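PDB 2DV6: nitrite reductase from Hyphomicrobium denitrificans, which is a hexameric copper enzyme of denitrification that reduces nitrite to nitric oxide, probably drawing its electrons from reduced cytochrome c. Local coordinates for residues V67-G72 / A86-V91; E109-C114 / G118-G123; S362-I367 / T399-K404. All coordinates share one frame; numbering follows the deposited sequence.

Contact 1 (V67-G72 / A86-V91); sequences VNLVNG and ARSAIV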
ATOM      1  N   VAL A  67      12.699  21.156  20.785  1.00 21.91           N
ATOM      2  CA  VAL A  67      11.733  20.933  19.718  1.00 21.38           C
ATOM      3  C   VAL A  67      12.359  20.080  18.619  1.00 21.24           C
ATOM      4  O   VAL A  67      13.433  20.392  18.147  1.00 19.82           O
ATOM      5  CB  VAL A  67      11.204  22.275  19.149  1.00 22.23           C
ATOM      6  CG1 VAL A  67      10.252  22.034  17.960  1.00 20.60           C
ATOM      7  CG2 VAL A  67      10.449  23.054  20.278  1.00 22.07           C
ATOM      8  N   ASN A  68      11.678  18.988  18.242  1.00 20.85           N
ATOM      9  CA  ASN A  68      12.154  18.088  17.191  1.00 20.15           C
ATOM     10  C   ASN A  68      11.266  18.290  15.960  1.00 20.46           C
ATOM     11  O   ASN A  68      10.087  17.988  15.990  1.00 21.51           O
ATOM     12  CB  ASN A  68      12.022  16.623  17.599  1.00 19.30           C
ATOM     13  CG  ASN A  68      12.751  16.276  18.878  1.00 21.04           C
ATOM     14  OD1 ASN A  68      13.829  16.824  19.204  1.00 19.57           O
ATOM     15  ND2 ASN A  68      12.187  15.295  19.596  1.00 18.54           N
ATOM     16  N   LEU A  69      11.833  18.748  14.865  1.00 20.04           N
ATOM     17  CA  LEU A  69      11.043  18.995  13.683  1.00 20.40           C
ATOM     18  C   LEU A  69      11.358  17.896  12.683  1.00 20.38           C
ATOM     19  O   LEU A  69      12.532  17.696  12.345  1.00 20.14           O
ATOM     20  CB  LEU A  69      11.454  20.348  13.093  1.00 19.49           C
ATOM     21  CG  LEU A  69      10.640  21.097  12.028  1.00 21.78           C
ATOM     22  CD1 LEU A  69      11.476  21.509  10.805  1.00 21.09           C
ATOM     23  CD2 LEU A  69       9.238  20.571  11.690  1.00 19.18           C
ATOM     24  N   VAL A  70      10.323  17.201  12.213  1.00 20.13           N
ATOM     25  CA  VAL A  70      10.483  16.200  11.153  1.00 20.54           C
ATOM     26  C   VAL A  70       9.633  16.602   9.955  1.00 21.14           C
ATOM     27  O   VAL A  70       8.453  16.894  10.090  1.00 21.56           O
ATOM     28  CB  VAL A  70      10.042  14.769  11.651  1.00 20.44           C
ATOM     29  CG1 VAL A  70      10.231  13.701  10.553  1.00 19.58           C
ATOM     30  CG2 VAL A  70      10.765  14.408  12.958  1.00 18.00           C
ATOM     31  N   ASN A  71      10.237  16.584   8.780  1.00 22.27           N
ATOM     32  CA  ASN A  71       9.585  16.942   7.551  1.00 23.90           C
ATOM     33  C   ASN A  71       8.684  15.769   7.126  1.00 24.77           C
ATOM     34  O   ASN A  71       9.155  14.618   6.971  1.00 24.92           O
ATOM     35  CB  ASN A  71      10.682  17.266   6.510  1.00 24.82           C
ATOM     36  CG  ASN A  71      10.131  17.745   5.198  1.00 25.49           C
ATOM     37  OD1 ASN A  71       9.129  17.223   4.707  1.00 24.91           O
ATOM     38  ND2 ASN A  71      10.812  18.726   4.592  1.00 26.36           N
ATOM     39  N   GLY A  72       7.394  16.060   6.981  1.00 25.49           N
ATOM     40  CA  GLY A  72       6.396  15.039   6.672  1.00 27.23           C
ATOM     41  C   GLY A  72       6.123  14.891   5.189  1.00 28.59           C
ATOM     42  O   GLY A  72       5.956  13.788   4.694  1.00 30.88           O
ATOM     43  N   ALA A  86      15.308  31.403  18.708  1.00 34.93           N
ATOM     44  CA  ALA A  86      15.726  30.029  18.642  1.00 32.18           C
ATOM     45  C   ALA A  86      15.042  29.505  17.379  1.00 30.66           C
ATOM     46  O   ALA A  86      13.892  29.874  17.063  1.00 29.45           O
ATOM     47  CB  ALA A  86      15.237  29.293  19.864  1.00 30.91           C
ATOM     48  N   ARG A  87      15.750  28.662  16.643  1.00 28.70           N
ATOM     49  CA  ARG A  87      15.180  28.081  15.439  1.00 26.59           C
ATOM     50  C   ARG A  87      15.868  26.767  15.101  1.00 24.97           C
ATOM     51  O   ARG A  87      16.980  26.498  15.548  1.00 23.01           O
ATOM     52  CB  ARG A  87      15.285  29.056  14.266  1.00 28.22           C
ATOM     53  CG  ARG A  87      16.743  29.392  13.803  1.00 29.74           C
ATOM     54  CD  ARG A  87      16.705  29.762  12.314  1.00 32.40           C
ATOM     55  NE  ARG A  87      16.306  31.128  12.149  1.00 33.79           N
ATOM     56  CZ  ARG A  87      15.599  31.662  11.146  1.00 33.76           C
ATOM     57  NH1 ARG A  87      15.101  30.975  10.117  1.00 32.84           N
ATOM     58  NH2 ARG A  87      15.373  32.949  11.217  1.00 33.78           N
ATOM     59  N   SER A  88      15.174  25.959  14.316  1.00 23.41           N
ATOM     60  CA  SER A  88      15.727  24.737  13.763  1.00 22.52           C
ATOM     61  C   SER A  88      16.507  25.106  12.517  1.00 22.73           C
ATOM     62  O   SER A  88      16.382  26.220  11.972  1.00 22.43           O
ATOM     63  CB  SER A  88      14.605  23.779  13.383  1.00 20.99           C
ATOM     64  OG  SER A  88      13.963  24.218  12.190  1.00 20.60           O
ATOM     65  N   ALA A  89      17.312  24.159  12.059  1.00 22.16           N
ATOM     66  CA  ALA A  89      17.865  24.233  10.746  1.00 23.44           C
ATOM     67  C   ALA A  89      16.701  23.994   9.752  1.00 23.15           C
ATOM     68  O   ALA A  89      15.635  23.453  10.117  1.00 22.88           O
ATOM     69  CB  ALA A  89      18.975  23.168  10.586  1.00 22.61           C
ATOM     70  N   ILE A  90      16.909  24.410   8.512  1.00 23.81           N
ATOM     71  CA  ILE A  90      16.003  24.077   7.427  1.00 23.93           C
ATOM     72  C   ILE A  90      16.129  22.603   7.053  1.00 23.99           C
ATOM     73  O   ILE A  90      17.213  22.012   6.945  1.00 23.14           O
ATOM     74  CB  ILE A  90      16.215  24.991   6.168  1.00 23.45           C
ATOM     75  CG1 ILE A  90      15.820  26.435   6.520  1.00 23.86           C
ATOM     76  CG2 ILE A  90      15.348  24.519   4.990  1.00 22.05           C
ATOM     77  CD1 ILE A  90      16.338  27.533   5.526  1.00 23.15           C
ATOM     78  N   VAL A  91      14.963  22.049   6.791  1.00 24.14           N
ATOM     79  CA  VAL A  91      14.781  20.655   6.558  1.00 24.76           C
ATOM     80  C   VAL A  91      14.133  20.520   5.174  1.00 25.02           C
ATOM     81  O   VAL A  91      13.098  21.091   4.902  1.00 25.49           O
ATOM     82  CB  VAL A  91      13.974  20.223   7.814  1.00 24.77           C
ATOM     83  CG1 VAL A  91      12.450  20.110   7.662  1.00 23.20           C
ATOM     84  CG2 VAL A  91      14.703  19.262   8.648  1.00 23.89           C
TER

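Contact 2 (E109-C114 / G118-G123); sequences EFNYYC and GHRQAG. With CU (copper (II) ion), chain I.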
ATOM      1  N   GLU A 109       3.139  34.455  25.923  1.00 39.49           N
ATOM      2  CA  GLU A 109       2.752  33.651  24.757  1.00 40.03           C
ATOM      3  C   GLU A 109       3.586  34.067  23.571  1.00 38.43           C
ATOM      4  O   GLU A 109       3.693  35.255  23.294  1.00 38.35           O
ATOM      5  CB  GLU A 109       1.269  33.826  24.423  1.00 42.60           C
ATOM      6  CG  GLU A 109       0.336  33.382  25.563  1.00 47.94           C
ATOM      7  CD  GLU A 109      -1.119  33.110  25.101  1.00 51.89           C
ATOM      8  OE1 GLU A 109      -2.044  33.229  25.973  1.00 52.66           O
ATOM      9  OE2 GLU A 109      -1.326  32.781  23.881  1.00 53.05           O
ATOM     10  N   PHE A 110       4.173  33.082  22.879  1.00 36.38           N
ATOM     11  CA  PHE A 110       5.121  33.317  21.800  1.00 34.24           C
ATOM     12  C   PHE A 110       4.755  32.456  20.589  1.00 33.52           C
ATOM     13  O   PHE A 110       4.509  31.257  20.738  1.00 33.98           O
ATOM     14  CB  PHE A 110       6.539  32.966  22.287  1.00 33.82           C
ATOM     15  CG  PHE A 110       6.929  33.679  23.548  1.00 33.63           C
ATOM     16  CD1 PHE A 110       6.596  33.149  24.795  1.00 33.01           C
ATOM     17  CD2 PHE A 110       7.597  34.903  23.493  1.00 34.53           C
ATOM     18  CE1 PHE A 110       6.940  33.825  25.976  1.00 34.02           C
ATOM     19  CE2 PHE A 110       7.941  35.592  24.674  1.00 33.96           C
ATOM     20  CZ  PHE A 110       7.605  35.047  25.913  1.00 33.30           C
ATOM     21  N   ASN A 111       4.749  33.045  19.400  1.00 31.58           N
ATOM     22  CA  ASN A 111       4.470  32.287  18.191  1.00 31.80           C
ATOM     23  C   ASN A 111       5.673  31.426  17.775  1.00 30.23           C
ATOM     24  O   ASN A 111       6.809  31.832  17.947  1.00 29.84           O
ATOM     25  CB  ASN A 111       4.098  33.219  17.040  1.00 33.85           C
ATOM     26  CG  ASN A 111       2.792  33.957  17.281  1.00 37.46           C
ATOM     27  OD1 ASN A 111       2.690  35.139  16.992  1.00 40.66           O
ATOM     28  ND2 ASN A 111       1.791  33.269  17.821  1.00 38.01           N
ATOM     29  N   TYR A 112       5.416  30.240  17.238  1.00 27.49           N
ATOM     30  CA  TYR A 112       6.451  29.537  16.487  1.00 25.63           C
ATOM     31  C   TYR A 112       5.918  29.456  15.070  1.00 24.91           C
ATOM     32  O   TYR A 112       4.718  29.380  14.882  1.00 24.30           O
ATOM     33  CB  TYR A 112       6.782  28.162  17.082  1.00 24.03           C
ATOM     34  CG  TYR A 112       5.672  27.102  17.067  1.00 23.29           C
ATOM     35  CD1 TYR A 112       4.876  26.881  18.191  1.00 22.86           C
ATOM     36  CD2 TYR A 112       5.454  26.296  15.933  1.00 23.29           C
ATOM     37  CE1 TYR A 112       3.867  25.875  18.205  1.00 22.22           C
ATOM     38  CE2 TYR A 112       4.429  25.302  15.912  1.00 23.23           C
ATOM     39  CZ  TYR A 112       3.665  25.082  17.067  1.00 22.68           C
ATOM     40  OH  TYR A 112       2.690  24.106  17.051  1.00 23.35           O
ATOM     41  N   TYR A 113       6.785  29.507  14.061  1.00 25.14           N
ATOM     42  CA  TYR A 113       6.270  29.559  12.683  1.00 25.23           C
ATOM     43  C   TYR A 113       7.361  29.105  11.713  1.00 25.65           C
ATOM     44  O   TYR A 113       8.545  29.033  12.081  1.00 25.99           O
ATOM     45  CB  TYR A 113       5.791  30.982  12.329  1.00 24.80           C
ATOM     46  CG  TYR A 113       6.928  31.993  12.381  1.00 26.05           C
ATOM     47  CD1 TYR A 113       7.724  32.244  11.253  1.00 26.59           C
ATOM     48  CD2 TYR A 113       7.227  32.669  13.559  1.00 26.57           C
ATOM     49  CE1 TYR A 113       8.806  33.144  11.312  1.00 26.92           C
ATOM     50  CE2 TYR A 113       8.297  33.584  13.621  1.00 27.61           C
ATOM     51  CZ  TYR A 113       9.074  33.796  12.508  1.00 26.53           C
ATOM     52  OH  TYR A 113      10.106  34.681  12.580  1.00 28.69           O
ATOM     53  N   CYS A 114       6.956  28.807  10.479  1.00 24.52           N
ATOM     54  CA  CYS A 114       7.902  28.444   9.441  1.00 23.82           C
ATOM     55  C   CYS A 114       8.277  29.693   8.649  1.00 24.33           C
ATOM     56  O   CYS A 114       7.391  30.466   8.273  1.00 23.93           O
ATOM     57  CB  CYS A 114       7.327  27.368   8.512  1.00 21.70           C
ATOM     58  SG  CYS A 114       8.492  26.939   7.235  1.00 21.62           S
ATOM     59  N   GLY A 118       5.911  32.084   2.283  1.00 23.55           N
ATOM     60  CA  GLY A 118       4.524  31.682   2.092  1.00 23.50           C
ATOM     61  C   GLY A 118       4.000  30.741   3.154  1.00 23.73           C
ATOM     62  O   GLY A 118       2.795  30.704   3.405  1.00 24.51           O
ATOM     63  N   HIS A 119       4.883  29.996   3.811  1.00 23.38           N
ATOM     64  CA  HIS A 119       4.446  28.913   4.720  1.00 23.73           C
ATOM     65  C   HIS A 119       3.722  29.386   5.949  1.00 24.43           C
ATOM     66  O   HIS A 119       2.747  28.747   6.357  1.00 25.02           O
ATOM     67  CB  HIS A 119       5.603  27.976   5.097  1.00 21.32           C
ATOM     68  CG  HIS A 119       6.117  27.198   3.935  1.00 22.29           C
ATOM     69  ND1 HIS A 119       6.777  25.994   4.069  1.00 21.71           N
ATOM     70  CD2 HIS A 119       6.082  27.462   2.606  1.00 23.04           C
ATOM     71  CE1 HIS A 119       7.107  25.540   2.873  1.00 22.53           C
ATOM     72  NE2 HIS A 119       6.701  26.412   1.969  1.00 23.66           N
ATOM     73  N   ARG A 120       4.169  30.477   6.567  1.00 25.52           N
ATOM     74  CA  ARG A 120       3.419  30.970   7.739  1.00 26.09           C
ATOM     75  C   ARG A 120       2.005  31.392   7.317  1.00 26.69           C
ATOM     76  O   ARG A 120       1.027  31.056   7.985  1.00 26.42           O
ATOM     77  CB  ARG A 120       4.167  32.025   8.571  1.00 27.21           C
ATOM     78  CG  ARG A 120       3.219  32.896   9.376  1.00 29.66           C
ATOM     79  CD  ARG A 120       3.572  33.204  10.827  1.00 31.78           C
ATOM     80  NE  ARG A 120       4.579  34.223  10.970  1.00 31.16           N
ATOM     81  CZ  ARG A 120       4.863  34.903  12.091  1.00 30.70           C
ATOM     82  NH1 ARG A 120       4.202  34.756  13.244  1.00 27.90           N
ATOM     83  NH2 ARG A 120       5.857  35.765  12.025  1.00 30.37           N
ATOM     84  N   GLN A 121       1.885  32.034   6.156  1.00 27.12           N
ATOM     85  CA  GLN A 121       0.564  32.415   5.658  1.00 28.54           C
ATOM     86  C   GLN A 121      -0.286  31.198   5.259  1.00 27.61           C
ATOM     87  O   GLN A 121      -1.498  31.205   5.449  1.00 27.73           O
ATOM     88  CB  GLN A 121       0.680  33.329   4.457  1.00 30.69           C
ATOM     89  CG  GLN A 121       1.149  34.734   4.734  1.00 34.86           C
ATOM     90  CD  GLN A 121       1.627  35.384   3.436  1.00 39.04           C
ATOM     91  OE1 GLN A 121       2.765  35.140   2.967  1.00 40.19           O
ATOM     92  NE2 GLN A 121       0.736  36.180   2.817  1.00 39.42           N
ATOM     93  N   ALA A 122       0.365  30.187   4.686  1.00 26.21           N
ATOM     94  CA  ALA A 122      -0.265  28.923   4.318  1.00 25.08           C
ATOM     95  C   ALA A 122      -0.803  28.140   5.537  1.00 24.69           C
ATOM     96  O   ALA A 122      -1.624  27.264   5.370  1.00 24.81           O
ATOM     97  CB  ALA A 122       0.726  28.075   3.528  1.00 24.30           C
ATOM     98  N   GLY A 123      -0.341  28.459   6.754  1.00 24.40           N
ATOM     99  CA  GLY A 123      -0.885  27.866   7.972  1.00 24.54           C
ATOM    100  C   GLY A 123       0.151  27.438   9.003  1.00 25.42           C
ATOM    101  O   GLY A 123      -0.205  27.006  10.084  1.00 26.78           O
TER
HETATM  102 CU    CU I 502       7.449  25.448   5.986  1.00 25.10          CU
HETATM  103  O   HOH W   1       6.686  31.902   6.237  1.00 22.43           O

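Contact 3 (S362-I367 / T399-K404); sequences SSFHVI and TIVDFK. With K (potassium ion), chain J.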
ATOM      1  N   SER A 362      24.913  -1.156  28.907  1.00 22.04           N
ATOM      2  CA  SER A 362      24.925   0.227  29.328  1.00 21.23           C
ATOM      3  C   SER A 362      26.332   0.815  29.350  1.00 21.49           C
ATOM      4  O   SER A 362      27.315   0.117  29.694  1.00 22.32           O
ATOM      5  CB  SER A 362      24.329   0.343  30.731  1.00 22.19           C
ATOM      6  OG  SER A 362      24.352   1.690  31.125  1.00 20.13           O
ATOM      7  N   SER A 363      26.446   2.095  29.015  1.00 19.87           N
ATOM      8  CA  SER A 363      27.751   2.783  29.090  1.00 19.67           C
ATOM      9  C   SER A 363      27.625   3.792  30.230  1.00 20.09           C
ATOM     10  O   SER A 363      27.323   4.984  30.032  1.00 18.67           O
ATOM     11  CB  SER A 363      28.073   3.429  27.740  1.00 19.79           C
ATOM     12  OG  SER A 363      27.972   2.415  26.725  1.00 23.10           O
ATOM     13  N   PHE A 364      27.757   3.272  31.437  1.00 19.26           N
ATOM     14  CA  PHE A 364      27.284   4.007  32.587  1.00 20.90           C
ATOM     15  C   PHE A 364      28.236   5.175  32.884  1.00 21.25           C
ATOM     16  O   PHE A 364      29.448   4.995  32.935  1.00 22.41           O
ATOM     17  CB  PHE A 364      27.164   3.094  33.804  1.00 20.21           C
ATOM     18  CG  PHE A 364      26.629   3.800  35.025  1.00 21.41           C
ATOM     19  CD1 PHE A 364      25.331   4.340  35.016  1.00 21.67           C
ATOM     20  CD2 PHE A 364      27.410   3.906  36.182  1.00 21.70           C
ATOM     21  CE1 PHE A 364      24.806   4.990  36.127  1.00 24.51           C
ATOM     22  CE2 PHE A 364      26.897   4.549  37.329  1.00 23.00           C
ATOM     23  CZ  PHE A 364      25.588   5.091  37.307  1.00 23.80           C
ATOM     24  N   HIS A 365      27.684   6.364  33.040  1.00 21.34           N
ATOM     25  CA  HIS A 365      28.523   7.561  33.210  1.00 22.43           C
ATOM     26  C   HIS A 365      27.822   8.526  34.162  1.00 21.76           C
ATOM     27  O   HIS A 365      26.599   8.653  34.094  1.00 22.02           O
ATOM     28  CB  HIS A 365      28.734   8.218  31.832  1.00 23.00           C
ATOM     29  CG  HIS A 365      29.454   9.538  31.883  1.00 24.11           C
ATOM     30  ND1 HIS A 365      30.786   9.651  32.208  1.00 25.90           N
ATOM     31  CD2 HIS A 365      29.014  10.801  31.677  1.00 24.67           C
ATOM     32  CE1 HIS A 365      31.142  10.921  32.177  1.00 26.05           C
ATOM     33  NE2 HIS A 365      30.087  11.638  31.840  1.00 25.50           N
ATOM     34  N   VAL A 366      28.557   9.197  35.055  1.00 21.34           N
ATOM     35  CA  VAL A 366      27.918  10.290  35.852  1.00 21.49           C
ATOM     36  C   VAL A 366      28.468  11.629  35.340  1.00 21.65           C
ATOM     37  O   VAL A 366      29.650  11.924  35.484  1.00 21.79           O
ATOM     38  CB  VAL A 366      28.157  10.134  37.397  1.00 21.47           C
ATOM     39  CG1 VAL A 366      27.626  11.348  38.139  1.00 21.09           C
ATOM     40  CG2 VAL A 366      27.500   8.818  37.919  1.00 20.80           C
ATOM     41  N   ILE A 367      27.643  12.400  34.670  1.00 22.80           N
ATOM     42  CA  ILE A 367      28.117  13.633  34.039  1.00 24.21           C
ATOM     43  C   ILE A 367      28.554  14.595  35.150  1.00 24.24           C
ATOM     44  O   ILE A 367      27.790  14.806  36.111  1.00 24.05           O
ATOM     45  CB  ILE A 367      26.956  14.290  33.233  1.00 24.92           C
ATOM     46  CG1 ILE A 367      26.444  13.342  32.146  1.00 26.54           C
ATOM     47  CG2 ILE A 367      27.357  15.659  32.663  1.00 25.16           C
ATOM     48  CD1 ILE A 367      25.316  13.941  31.294  1.00 27.98           C
ATOM     49  N   THR A 399      28.123  -3.656  38.324  1.00 20.20           N
ATOM     50  CA  THR A 399      29.399  -3.155  38.879  1.00 22.01           C
ATOM     51  C   THR A 399      29.158  -2.318  40.116  1.00 21.00           C
ATOM     52  O   THR A 399      28.048  -2.005  40.474  1.00 20.89           O
ATOM     53  CB  THR A 399      30.098  -2.391  37.752  1.00 21.79           C
ATOM     54  OG1 THR A 399      31.498  -2.016  37.878  1.00 17.51           O
ATOM     55  CG2 THR A 399      29.238  -1.293  37.129  1.00 26.26           C
ATOM     56  N   ILE A 400      30.266  -1.866  40.668  1.00 22.51           N
ATOM     57  CA  ILE A 400      30.311  -0.963  41.783  1.00 23.64           C
ATOM     58  C   ILE A 400      31.198   0.187  41.330  1.00 24.25           C
ATOM     59  O   ILE A 400      32.289  -0.033  40.767  1.00 24.45           O
ATOM     60  CB  ILE A 400      30.929  -1.673  43.009  1.00 24.23           C
ATOM     61  CG1 ILE A 400      29.985  -2.772  43.503  1.00 24.13           C
ATOM     62  CG2 ILE A 400      31.196  -0.649  44.153  1.00 23.11           C
ATOM     63  CD1 ILE A 400      30.612  -3.741  44.532  1.00 23.01           C
ATOM     64  N   VAL A 401      30.705   1.406  41.498  1.00 25.00           N
ATOM     65  CA  VAL A 401      31.548   2.591  41.276  1.00 25.43           C
ATOM     66  C   VAL A 401      31.556   3.400  42.568  1.00 26.97           C
ATOM     67  O   VAL A 401      30.513   3.490  43.243  1.00 28.50           O
ATOM     68  CB  VAL A 401      31.106   3.418  40.032  1.00 24.38           C
ATOM     69  CG1 VAL A 401      31.195   2.546  38.733  1.00 22.22           C
ATOM     70  CG2 VAL A 401      29.712   3.998  40.209  1.00 23.33           C
ATOM     71  N   ASP A 402      32.727   3.914  42.945  1.00 28.13           N
ATOM     72  CA  ASP A 402      32.898   4.775  44.140  1.00 29.20           C
ATOM     73  C   ASP A 402      33.529   6.058  43.629  1.00 29.34           C
ATOM     74  O   ASP A 402      34.407   6.004  42.770  1.00 28.00           O
ATOM     75  CB  ASP A 402      33.903   4.201  45.170  1.00 30.91           C
ATOM     76  CG  ASP A 402      33.438   2.898  45.830  1.00 35.43           C
ATOM     77  OD1 ASP A 402      34.288   2.217  46.472  1.00 37.29           O
ATOM     78  OD2 ASP A 402      32.242   2.527  45.699  1.00 36.99           O
ATOM     79  N   PHE A 403      33.124   7.196  44.193  1.00 29.16           N
ATOM     80  CA  PHE A 403      33.789   8.452  43.928  1.00 28.98           C
ATOM     81  C   PHE A 403      33.516   9.456  45.042  1.00 29.98           C
ATOM     82  O   PHE A 403      32.437   9.489  45.638  1.00 29.39           O
ATOM     83  CB  PHE A 403      33.352   9.041  42.590  1.00 27.13           C
ATOM     84  CG  PHE A 403      31.875   9.077  42.398  1.00 26.81           C
ATOM     85  CD1 PHE A 403      31.184  10.275  42.503  1.00 26.42           C
ATOM     86  CD2 PHE A 403      31.162   7.904  42.069  1.00 25.99           C
ATOM     87  CE1 PHE A 403      29.823  10.332  42.300  1.00 24.73           C
ATOM     88  CE2 PHE A 403      29.806   7.937  41.858  1.00 25.33           C
ATOM     89  CZ  PHE A 403      29.126   9.161  41.968  1.00 26.53           C
ATOM     90  N   LYS A 404      34.529  10.266  45.312  1.00 31.15           N
ATOM     91  CA  LYS A 404      34.383  11.391  46.212  1.00 32.07           C
ATOM     92  C   LYS A 404      33.753  12.551  45.459  1.00 31.30           C
ATOM     93  O   LYS A 404      34.180  12.900  44.357  1.00 29.89           O
ATOM     94  CB  LYS A 404      35.744  11.794  46.807  1.00 33.69           C
ATOM     95  CG  LYS A 404      35.623  13.041  47.672  1.00 35.86           C
ATOM     96  CD  LYS A 404      36.879  13.327  48.436  1.00 38.49           C
ATOM     97  CE  LYS A 404      36.797  14.731  49.058  1.00 39.35           C
ATOM     98  NZ  LYS A 404      37.621  14.785  50.297  1.00 42.21           N
TER
HETATM   99  K     K J2503      35.342  13.437  42.355  1.00 30.39           K
HETATM  100  O   HOH W   2      36.500  14.236  40.310  1.00 28.21           O
HETATM  101  O   HOH W   3      35.975  11.298  41.483  1.00 29.96           O
HETATM  102  O   HOH W   4      37.324  13.144  43.509  1.00 36.55           O

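Contact 1 (V67-G72 / A86-V91)
Val91 packs against Leu69 and Asn71 between the two sheets of the N-terminal cupredoxin sandwich, where the end of strand 64-70 faces the loop that follows strand 86-87. Asn71 can be followed outward from its backbone. CB of Asn71 lies 3.5 Å from CG1 of Val91, and its CG, anti to the backbone N (chi1 -176°), runs on past the same methyl. At the tip, ND2 of Asn71 gives a weak, bent bond to the backbone O of Val91 (3.3 Å, N-H...O 141°), while its stronger partner is the carbonyl of Ala75; OD1 takes the backbone N-H of Gly74. The amide ties the start of the loop carrying the copper ligand His77 to the neighbouring loop. Leu69 uses one branch, CD1, which comes 3.6 Å from CG1 of Val91. CD1 of Leu69 also lies 3.9 Å from OG of Ser88, a hydroxyl hydrogen-bonded to the backbone N of Val79. Replacing Ser88 by an alanine is likely to leave the N-H of Val79 and the carbonyl of Ala89 without that partner and to open a gap beside CD1 of Leu69. Ser88 OG donates to Ala89 O at 2.8 Å, from 40° above the carbonyl plane.

Contact 2 (E109-C114 / G118-G123)
Cys114, at the end of strand 108-113, and Arg120, in the short helix 119-122, bring their CA atoms within 5.4 Å, so the chain turns back on itself through a tight loop, and the helix closes in a Schellman motif at Gly123. The turn carries a cupredoxin copper site. Cys114 SG binds the copper ion at 2.2 Å, and His119 ND1 binds it at 2.1 Å; His77 and Met124 complete the site. A water also bridges the two backbones, donating to Cys114 O at 2.6 Å and accepting from Arg120 N at 2.9 Å. Among the side chains, the guanidinium of Arg120 lies flat over one face of the Tyr113 ring, the planes 2° apart and CZ of Arg120 3.7 Å from the ring centroid, a cation-pi stack. The bends at chi2 and chi3 fold the arginine chain back over the strand, with CD of Arg120 3.5 Å from CB of Tyr113. NH1 forms a salt bridge with Glu125, which would restrict the rotation of the group over the ring. Ala122 of a neighbouring subunit packs against His119. The Cys-His-His-Met set is that of a type 1 centre, whose cysteine thiolate bond is consistent with a role in electron transfer.

Contact 3 (S362-I367 / T399-K404)
Phe364 and Val401, with Val366 and Phe403 beside them, meet in the interior of the C-terminal cupredoxin sandwich, where strand 362-367 of one sheet faces strand 397-404 of the other. The apolar contacts are made by side-chain ends. Phe364 has its CG trans to the main-chain nitrogen (chi1 -178°), which extends the ring into the space between the sheets, and CE2 of Phe364 reaches CG2 of Val401 at 4.1 Å. The methyl sits at the ring's edge, near its plane. Two residues along each strand, CG2 of Val366 approaches CZ of Phe403 obliquely at 4.4 Å. The contact is loose, with 139 Å² buried in all, and the strands share no backbone bonding; each is hydrogen-bonded within its own sheet. Among aromatic neighbours, Phe353, from strand 348-357, stacks on the ring of Phe364. His365, between Phe364 and Val366 in sequence, has its ring edge-to-face with His416 and stacked on His224 of a neighbouring subunit, both residues copper ligands, consistent with the strand lying between the sandwich interior and an intersubunit copper site. Metal binding occupies the end of the other strand. There a potassium ion has among its ligands three waters, Glu369, Asp406 and the backbone carbonyl of Lys404, whose O lies 2.4 Å from the ion.

Contacts 1 and 2 belong to the same N-terminal cupredoxin domain and lie close to its copper ion: their centres are about 13 Å apart and their nearest atoms about 6 Å. Contact 2 supplies two ligands directly, whereas contact 1 lies beside the site, the side chain of Asn71 about 4 Å from that of the ligand His77 and that of Leu69 about 7 Å from the metal. Contact 3 sits in the C-terminal cupredoxin domain, its centre about 34 Å from that of contact 1 and about 45 Å from that of contact 2. It borders a different copper, about 10 Å from the Val366 side chain, at the boundary between subunits. Contacts 1 and 3 both touch the second subunit.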